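Local coordinates for VP1 (PDB 4FMH), which forms the pentameric units of the Merkel cell polyomavirus capsid and binds sialylated oligosaccharide receptors during attachment to host cells, at the interface of chains A and B. Residues are numbered along the deposited sequence; one frame, centred on the assembly and turned at random. Chains: chain A/B, VP1.

The interface of chains A and B. Residues chain A 37, 43-44; chain B 151-152, 176.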
loop_
_atom_site.group_PDB
_atom_site.type_symbol
_atom_site.label_atom_id
_atom_site.label_comp_id
_atom_site.label_asym_id
_atom_site.label_seq_id
_atom_site.Cartn_x
_atom_site.Cartn_y
_atom_site.Cartn_z
ATOM N N PRO A 37 -24.280 13.864 -23.965
ATOM C CA PRO A 37 -23.509 13.815 -25.205
ATOM C C PRO A 37 -24.277 14.396 -26.394
ATOM O O PRO A 37 -23.733 14.455 -27.495
ATOM C CB PRO A 37 -23.297 12.316 -25.414
ATOM C CG PRO A 37 -24.547 11.698 -24.851
ATOM C CD PRO A 37 -24.912 12.563 -23.659
ATOM N N SER A 43 -21.292 19.489 -25.897
ATOM C CA SER A 43 -21.095 18.060 -25.606
ATOM C C SER A 43 -19.691 17.487 -25.801
ATOM O O SER A 43 -19.429 16.353 -25.390
ATOM C CB SER A 43 -22.113 17.213 -26.362
ATOM O OG SER A 43 -23.333 17.183 -25.654
ATOM N N ASN A 44 -18.792 18.252 -26.415
ATOM C CA ASN A 44 -17.401 17.834 -26.578
ATOM C C ASN A 44 -16.717 17.590 -25.229
ATOM O O ASN A 44 -15.725 16.865 -25.147
ATOM C CB ASN A 44 -16.613 18.867 -27.400
ATOM C CG ASN A 44 -17.127 19.005 -28.828
ATOM O OD1 ASN A 44 -17.994 18.250 -29.268
ATOM N ND2 ASN A 44 -16.587 19.973 -29.557
ATOM N N TYR B 151 -13.097 12.075 -28.144
ATOM C CA TYR B 151 -13.810 11.522 -29.304
ATOM C C TYR B 151 -13.339 12.131 -30.629
ATOM O O TYR B 151 -13.558 11.549 -31.695
ATOM C CB TYR B 151 -15.335 11.675 -29.159
ATOM C CG TYR B 151 -15.896 12.957 -29.739
ATOM C CD1 TYR B 151 -16.369 13.005 -31.055
ATOM C CD2 TYR B 151 -15.930 14.126 -28.984
ATOM C CE1 TYR B 151 -16.876 14.181 -31.594
ATOM C CE2 TYR B 151 -16.435 15.303 -29.510
ATOM C CZ TYR B 151 -16.906 15.325 -30.814
ATOM O OH TYR B 151 -17.401 16.495 -31.334
ATOM N N GLN B 152 -12.698 13.297 -30.554
ATOM C CA GLN B 152 -12.220 13.993 -31.752
ATOM C C GLN B 152 -10.874 13.483 -32.266
ATOM O O GLN B 152 -10.430 13.895 -33.339
ATOM C CB GLN B 152 -12.182 15.509 -31.525
ATOM C CG GLN B 152 -13.562 16.130 -31.365
ATOM C CD GLN B 152 -13.540 17.648 -31.235
ATOM O OE1 GLN B 152 -12.517 18.248 -30.913
ATOM N NE2 GLN B 152 -14.679 18.271 -31.483
ATOM N N PRO B 176 -19.551 12.521 -29.297
ATOM C CA PRO B 176 -19.192 12.693 -27.882
ATOM C C PRO B 176 -19.552 11.520 -26.958
ATOM O O PRO B 176 -18.885 11.320 -25.942
ATOM C CB PRO B 176 -19.964 13.948 -27.480
ATOM C CG PRO B 176 -20.014 14.756 -28.751
ATOM C CD PRO B 176 -20.228 13.719 -29.832
#
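A:Asn44 meets B:Tyr151 and B:Gln152, and A:Ser43 meets B:Pro176, in a small patch of the interface between two copies of VP1, where a short 3-10 helix of one subunit meets a loop and the start of a 3-10 helix of the other; the patch helps join neighbouring subunits within the five-membered capsid unit. Chain A contributes the 3-10 helix 43-45 and the loop residue A:Pro37; chain B contributes a loop and the start of its 3-10 helix 176-179. A hydrogen bond runs from the phenol OH of B:Tyr151 to the side-chain carbonyl OD1 of A:Asn44, 2.8 Å long. The donor stands above the carbonyl plane, 52° out of it, and so misses the lone pairs. A:Asn44 reaches the tyrosine with CG anti to its own carbonyl carbon (chi1 -64°). Its CG lies at the edge of the phenol ring, in plane, 3.8 Å from CE2 of B:Tyr151. The amide plane is turned 53° from the ring.

On chain B the phenol is held between neighbours. The ring nitrogen of B:Pro176 sits over the centre of one face, 3.6 Å above the plane, and CG of B:Gln152 lies against the opposite face, toward the rim. The glutamine chain is extended beyond CG, and this carries its amide up beside the phenol oxygen, where NE2 gives a long hydrogen bond of 3.3 Å to OH of B:Tyr151. The tyrosine oxygen thus accepts from its own chain and donates across the interface, a relay that should fix the direction of the phenol hydrogen. The side chains of A:Asn44 and B:Gln152 cross at about a right angle, bringing ND2 of the first to 3.2 Å from NE2 of the second. Both are amide nitrogens as modelled, and this is a close contact and not a hydrogen bond.

Alongside this polar cluster, B:Pro176 presents the CB-CG side of its ring to chain A, facing the backbone oxygens of A:Pro37 and A:Ser43. Its CB comes to 3.2 Å from O of A:Ser43, while CB of A:Ser43 packs at 4.0 Å against CG of B:Pro176.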